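Local atomic coordinates of putative non-ribosomal peptide synthetase (Actinomadura parvosata subsp. kistnae, PDB entry 6M7L), a protein that probably takes part in non-ribosomal peptide assembly as a condensation-type domain of a peptide synthetase. Residues R76-G81 / R87-D92; A66-R71 / V128-H133. One frame throughout, in Å; residues are numbered along the deposited sequence.

Interaction 1: residues R76-G81 / R87-D92; sequences RTRFPG and RQEILD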
loop_
_atom_site.group_PDB
_atom_site.type_symbol
_atom_site.label_atom_id
_atom_site.label_comp_id
_atom_site.label_asym_id
_atom_site.label_seq_id
_atom_site.Cartn_x
_atom_site.Cartn_y
_atom_site.Cartn_z
ATOM N N ARG A 76 -14.484 -19.035 -7.388
ATOM C CA ARG A 76 -15.556 -20.021 -7.421
ATOM C C ARG A 76 -15.580 -20.785 -8.741
ATOM O O ARG A 76 -16.625 -21.311 -9.132
ATOM C CB ARG A 76 -16.910 -19.359 -7.155
ATOM C CG ARG A 76 -17.162 -18.080 -7.938
ATOM C CD ARG A 76 -18.418 -17.377 -7.441
ATOM N NE ARG A 76 -18.537 -16.020 -7.971
ATOM C CZ ARG A 76 -19.355 -15.668 -8.959
ATOM N NH1 ARG A 76 -19.393 -14.407 -9.373
ATOM N NH2 ARG A 76 -20.141 -16.573 -9.527
ATOM N N THR A 77 -14.443 -20.854 -9.428
ATOM C CA THR A 77 -14.313 -21.562 -10.692
ATOM C C THR A 77 -13.756 -22.960 -10.451
ATOM O O THR A 77 -12.851 -23.145 -9.633
ATOM C CB THR A 77 -13.398 -20.791 -11.649
ATOM O OG1 THR A 77 -14.004 -19.537 -11.983
ATOM C CG2 THR A 77 -13.153 -21.579 -12.925
ATOM N N ARG A 78 -14.305 -23.939 -11.159
ATOM C CA ARG A 78 -13.839 -25.314 -11.093
ATOM C C ARG A 78 -13.262 -25.728 -12.440
ATOM O O ARG A 78 -13.595 -25.156 -13.481
ATOM C CB ARG A 78 -14.974 -26.255 -10.685
ATOM C CG ARG A 78 -14.595 -27.225 -9.591
ATOM C CD ARG A 78 -15.797 -27.550 -8.730
ATOM N NE ARG A 78 -16.993 -27.759 -9.537
ATOM C CZ ARG A 78 -18.075 -28.398 -9.113
ATOM N NH1 ARG A 78 -18.110 -28.903 -7.886
ATOM N NH2 ARG A 78 -19.120 -28.542 -9.917
ATOM N N PHE A 79 -12.387 -26.735 -12.412
ATOM C CA PHE A 79 -11.602 -27.127 -13.584
ATOM C C PHE A 79 -11.774 -28.610 -13.881
ATOM O O PHE A 79 -10.870 -29.416 -13.622
ATOM C CB PHE A 79 -10.125 -26.787 -13.384
ATOM C CG PHE A 79 -9.882 -25.352 -13.037
ATOM C CD1 PHE A 79 -9.826 -24.947 -11.714
ATOM C CD2 PHE A 79 -9.723 -24.404 -14.034
ATOM C CE1 PHE A 79 -9.609 -23.622 -11.391
ATOM C CE2 PHE A 79 -9.504 -23.077 -13.717
ATOM C CZ PHE A 79 -9.446 -22.686 -12.394
ATOM N N PRO A 80 -12.913 -29.004 -14.441
ATOM C CA PRO A 80 -13.078 -30.388 -14.883
ATOM C C PRO A 80 -12.508 -30.594 -16.280
ATOM O O PRO A 80 -12.353 -29.658 -17.068
ATOM C CB PRO A 80 -14.599 -30.576 -14.871
ATOM C CG PRO A 80 -15.119 -29.219 -15.216
ATOM C CD PRO A 80 -14.139 -28.211 -14.655
ATOM N N GLY A 81 -12.180 -31.841 -16.569
ATOM C CA GLY A 81 -11.624 -32.197 -17.857
ATOM C C GLY A 81 -10.676 -33.371 -17.717
ATOM O O GLY A 81 -10.769 -34.150 -16.772
ATOM N N ARG A 87 -11.616 -27.404 -18.700
ATOM C CA ARG A 87 -12.678 -26.420 -18.843
ATOM C C ARG A 87 -12.811 -25.601 -17.563
ATOM O O ARG A 87 -12.569 -26.101 -16.460
ATOM C CB ARG A 87 -14.009 -27.114 -19.183
ATOM C CG ARG A 87 -15.247 -26.240 -19.082
ATOM C CD ARG A 87 -16.509 -27.038 -19.368
ATOM N NE ARG A 87 -17.653 -26.519 -18.625
ATOM C CZ ARG A 87 -18.172 -27.104 -17.550
ATOM N NH1 ARG A 87 -17.655 -28.239 -17.097
ATOM N NH2 ARG A 87 -19.212 -26.559 -16.933
ATOM N N GLN A 88 -13.188 -24.330 -17.721
ATOM C CA GLN A 88 -13.431 -23.430 -16.595
ATOM C C GLN A 88 -14.920 -23.443 -16.262
ATOM O O GLN A 88 -15.732 -22.874 -16.997
ATOM C CB GLN A 88 -12.960 -22.015 -16.926
ATOM C CG GLN A 88 -11.693 -21.573 -16.209
ATOM C CD GLN A 88 -11.244 -20.180 -16.622
ATOM O OE1 GLN A 88 -10.892 -19.351 -15.783
ATOM N NE2 GLN A 88 -11.249 -19.920 -17.923
ATOM N N GLU A 89 -15.280 -24.087 -15.152
ATOM C CA GLU A 89 -16.665 -24.162 -14.693
ATOM C C GLU A 89 -16.853 -23.175 -13.544
ATOM O O GLU A 89 -16.347 -23.396 -12.439
ATOM C CB GLU A 89 -17.017 -25.582 -14.253
ATOM C CG GLU A 89 -18.449 -25.738 -13.757
ATOM C CD GLU A 89 -18.662 -27.019 -12.974
ATOM O OE1 GLU A 89 -17.666 -27.598 -12.492
ATOM O OE2 GLU A 89 -19.828 -27.448 -12.838
ATOM N N ILE A 90 -17.590 -22.097 -13.799
ATOM C CA ILE A 90 -17.804 -21.050 -12.807
ATOM C C ILE A 90 -19.073 -21.355 -12.022
ATOM O O ILE A 90 -20.168 -21.417 -12.593
ATOM C CB ILE A 90 -17.888 -19.664 -13.463
ATOM C CG1 ILE A 90 -16.640 -19.385 -14.300
ATOM C CG2 ILE A 90 -18.062 -18.588 -12.401
ATOM C CD1 ILE A 90 -16.593 -17.983 -14.865
ATOM N N LEU A 91 -18.930 -21.534 -10.714
ATOM C CA LEU A 91 -20.059 -21.749 -9.825
ATOM C C LEU A 91 -20.594 -20.413 -9.314
ATOM O O LEU A 91 -19.989 -19.357 -9.503
ATOM C CB LEU A 91 -19.651 -22.638 -8.651
ATOM C CG LEU A 91 -18.874 -23.915 -8.961
ATOM C CD1 LEU A 91 -18.574 -24.676 -7.679
ATOM C CD2 LEU A 91 -19.643 -24.783 -9.939
ATOM N N ASP A 92 -21.750 -20.467 -8.657
ATOM C CA ASP A 92 -22.292 -19.277 -8.019
ATOM C C ASP A 92 -21.592 -19.051 -6.679
ATOM O O ASP A 92 -20.719 -19.819 -6.265
ATOM C CB ASP A 92 -23.810 -19.390 -7.861
ATOM C CG ASP A 92 -24.237 -20.635 -7.103
ATOM O OD1 ASP A 92 -23.364 -21.430 -6.712
ATOM O OD2 ASP A 92 -25.456 -20.821 -6.897
#
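Arg78 lies alongside Glu89, both side chains pointing the same way, and presents the NE side of its guanidinium to the carboxylate. NE meets OE1 of Glu89 at 3.0 Å, while Arg78 NH2 reaches Glu89 OE2 at 3.2 Å and also bonds to OE1. The carboxylate lies close to the guanidinium plane of Arg78, yet the two planes are turned 39° apart, and both nitrogens come to OE1 from the same face of the carboxylate. A bend at chi3 (42°) brings the arginine head round to this grip, whereas Glu89 stays extended. Leu91 covers one face of the guanidinium, its CD2 standing 3.8 Å from Arg78 NH2; an aliphatic branch suits a flat cation whose edge is already engaged.

The backbones beneath form a short antiparallel beta hairpin, strands 77-78 and 89-90. Arg78 and Glu89 are its hydrogen-bonded pair, joined N to O in both directions, and Thr77 with Ile90 is the neighbouring non-hydrogen-bonded pair. On that opposite face Thr77 OG1 sits 3.5 Å from Ile90 CG1 but bonds to Glu73 O, while CG2 turns to Gln88 CG. The same CG of Gln88 touches Phe79 CE2 at 3.6 Å, with ring and amide planes only 11° apart. Phe187 and Ala191 of helix 187-196 adjoin Gln88.

At one end of the hairpin Arg76 NH2 donates to Leu91 O (2.8 Å), in the carbonyl plane; at the other, Arg87 N bonds to Pro80 O, and Pro80 CG lies against the Arg87 guanidinium, nearest its NH1.

Interaction 2: residues A66-R71 / V128-H133; sequences ADVGGR and VPWRAH
Trp130 sends its indole from the strand toward residues 66-71, and the contact is made by CZ2 and CH2 of the six-membered ring, which the helix atoms meet obliquely. CB starts well short of the helix, the CA atoms of Trp130 and Gly69 being 9.1 Å apart. It points toward the helix, and with CG between the backbone N and the carbonyl carbon (chi1 71°) the long indole spans the gap. NE1 is still 4.7 Å from Gly69 CA and makes no bond to the helix segment. CZ2 arrives first, 3.8 Å from Gly69 N, against the bare helix backbone. CH2, the next atom of the ring, meets Val68 CB at 3.8 Å and CG1 at a similar distance; CZ3 comes to 4.4 Å from Val68 CG1. The valine and the indole cross at about a right angle, and CG1 of Val68 stands anti to its own N (chi1 -179°), beside the ring.

This is helix-on-sheet packing in the condensation-domain fold: helix 58-71 rests on strand 130-136, which runs between strands 100-102 and 141-149. Leu161 of helix 155-172 touches both Val68 and Trp130, and Leu65, Val146 and Ala148 add to the apolar surroundings of the indole, an aromatic long enough to bridge strand and helix. With the indole replaced by an alanine, a gap between strand and helix is likely to open, and Val68 and Gly69 would lose their partner from the strand.

Farther along the strand and away from the helix, Arg131 NE donates to His133 NE2 at 2.8 Å, each group lying in the other's plane, and Glu101 bonds to His133 ND1.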
loop_
_atom_site.group_PDB
_atom_site.type_symbol
_atom_site.label_atom_id
_atom_site.label_comp_id
_atom_site.label_asym_id
_atom_site.label_seq_id
_atom_site.Cartn_x
_atom_site.Cartn_y
_atom_site.Cartn_z
ATOM N N ALA A 66 -17.115 -15.954 1.562
ATOM C CA ALA A 66 -18.016 -16.158 0.433
ATOM C C ALA A 66 -18.141 -14.902 -0.420
ATOM O O ALA A 66 -18.315 -14.999 -1.641
ATOM C CB ALA A 66 -19.390 -16.601 0.932
ATOM N N ASP A 67 -18.052 -13.719 0.198
ATOM C CA ASP A 67 -18.158 -12.473 -0.558
ATOM C C ASP A 67 -16.957 -12.274 -1.473
ATOM O O ASP A 67 -17.110 -11.819 -2.613
ATOM C CB ASP A 67 -18.302 -11.288 0.393
ATOM C CG ASP A 67 -19.623 -11.289 1.124
ATOM O OD1 ASP A 67 -20.620 -11.776 0.549
ATOM O OD2 ASP A 67 -19.663 -10.804 2.274
ATOM N N VAL A 68 -15.755 -12.592 -0.987
ATOM C CA VAL A 68 -14.574 -12.549 -1.845
ATOM C C VAL A 68 -14.743 -13.504 -3.018
ATOM O O VAL A 68 -14.415 -13.169 -4.164
ATOM C CB VAL A 68 -13.309 -12.874 -1.032
ATOM C CG1 VAL A 68 -12.074 -12.806 -1.921
ATOM C CG2 VAL A 68 -13.184 -11.928 0.140
ATOM N N GLY A 69 -15.264 -14.705 -2.753
ATOM C CA GLY A 69 -15.528 -15.639 -3.833
ATOM C C GLY A 69 -16.565 -15.122 -4.812
ATOM O O GLY A 69 -16.434 -15.306 -6.024
ATOM N N GLY A 70 -17.612 -14.468 -4.300
ATOM C CA GLY A 70 -18.590 -13.860 -5.184
ATOM C C GLY A 70 -18.015 -12.722 -6.002
ATOM O O GLY A 70 -18.440 -12.492 -7.138
ATOM N N ARG A 71 -17.036 -12.006 -5.447
ATOM C CA ARG A 71 -16.448 -10.873 -6.151
ATOM C C ARG A 71 -15.540 -11.330 -7.285
ATOM O O ARG A 71 -15.504 -10.704 -8.351
ATOM C CB ARG A 71 -15.683 -9.996 -5.159
ATOM C CG ARG A 71 -14.851 -8.890 -5.779
ATOM C CD ARG A 71 -14.296 -7.985 -4.689
ATOM N NE ARG A 71 -13.386 -6.969 -5.209
ATOM C CZ ARG A 71 -13.773 -5.786 -5.673
ATOM N NH1 ARG A 71 -12.872 -4.924 -6.126
ATOM N NH2 ARG A 71 -15.061 -5.469 -5.701
ATOM N N VAL A 128 -13.431 -25.671 -5.516
ATOM C CA VAL A 128 -13.028 -24.294 -5.796
ATOM C C VAL A 128 -11.551 -24.176 -5.438
ATOM O O VAL A 128 -11.072 -24.891 -4.544
ATOM C CB VAL A 128 -13.894 -23.278 -5.036
ATOM C CG1 VAL A 128 -15.347 -23.434 -5.435
ATOM C CG2 VAL A 128 -13.722 -23.430 -3.531
ATOM N N PRO A 129 -10.798 -23.308 -6.101
ATOM C CA PRO A 129 -9.336 -23.344 -5.958
ATOM C C PRO A 129 -8.804 -22.561 -4.768
ATOM O O PRO A 129 -7.682 -22.048 -4.820
ATOM C CB PRO A 129 -8.854 -22.742 -7.281
ATOM C CG PRO A 129 -9.938 -21.781 -7.647
ATOM C CD PRO A 129 -11.230 -22.342 -7.125
ATOM N N TRP A 130 -9.581 -22.460 -3.691
ATOM C CA TRP A 130 -9.057 -21.858 -2.474
ATOM C C TRP A 130 -9.862 -22.351 -1.281
ATOM O O TRP A 130 -10.967 -22.880 -1.426
ATOM C CB TRP A 130 -9.056 -20.325 -2.547
ATOM C CG TRP A 130 -10.404 -19.676 -2.500
ATOM C CD1 TRP A 130 -11.512 -20.024 -3.217
ATOM C CD2 TRP A 130 -10.777 -18.539 -1.713
ATOM N NE1 TRP A 130 -12.556 -19.184 -2.911
ATOM C CE2 TRP A 130 -12.129 -18.263 -1.991
ATOM C CE3 TRP A 130 -10.098 -17.733 -0.793
ATOM C CZ2 TRP A 130 -12.816 -17.210 -1.388
ATOM C CZ3 TRP A 130 -10.782 -16.694 -0.191
ATOM C CH2 TRP A 130 -12.126 -16.442 -0.491
ATOM N N ARG A 131 -9.280 -22.176 -0.099
ATOM C CA ARG A 131 -9.889 -22.625 1.144
ATOM C C ARG A 131 -9.264 -21.852 2.296
ATOM O O ARG A 131 -8.214 -21.220 2.148
ATOM C CB ARG A 131 -9.712 -24.132 1.339
ATOM C CG ARG A 131 -8.293 -24.602 1.112
ATOM C CD ARG A 131 -8.079 -26.030 1.578
ATOM N NE ARG A 131 -6.670 -26.255 1.878
ATOM C CZ ARG A 131 -5.810 -26.861 1.068
ATOM N NH1 ARG A 131 -6.212 -27.336 -0.103
ATOM N NH2 ARG A 131 -4.546 -26.996 1.439
ATOM N N ALA A 132 -9.924 -21.910 3.449
ATOM C CA ALA A 132 -9.507 -21.167 4.627
ATOM C C ALA A 132 -9.486 -22.084 5.840
ATOM O O ALA A 132 -10.371 -22.928 6.008
ATOM C CB ALA A 132 -10.435 -19.975 4.890
ATOM N N HIS A 133 -8.472 -21.907 6.685
ATOM C CA HIS A 133 -8.302 -22.705 7.895
ATOM C C HIS A 133 -8.176 -21.753 9.076
ATOM O O HIS A 133 -7.166 -21.055 9.209
ATOM C CB HIS A 133 -7.078 -23.612 7.791
ATOM C CG HIS A 133 -6.974 -24.333 6.484
ATOM N ND1 HIS A 133 -7.409 -25.630 6.312
ATOM C CD2 HIS A 133 -6.494 -23.934 5.283
ATOM C CE1 HIS A 133 -7.195 -26.000 5.061
ATOM N NE2 HIS A 133 -6.641 -24.990 4.417
#

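How the interactions relate
Interaction 2 is buried throughout and apolar, joining helix 58-71 to the sheet by a single large side chain. Interaction 1 is only partly buried; it ties two neighbouring strands by backbone bonds and a salt bridge, and its interface is several times larger. In sequence the hairpin is nested within the loop that interaction 2 closes, and helix 58-71 is followed in the chain by strand 77-78. The two contacts touch directly: Arg76 probably bonds through NE and NH1 to the carbonyl oxygens of Gly69 and Gly70, near the helix's C-terminal end, where the helix dipole would probably favour a cation, while Thr77 O packs on Pro129 CD.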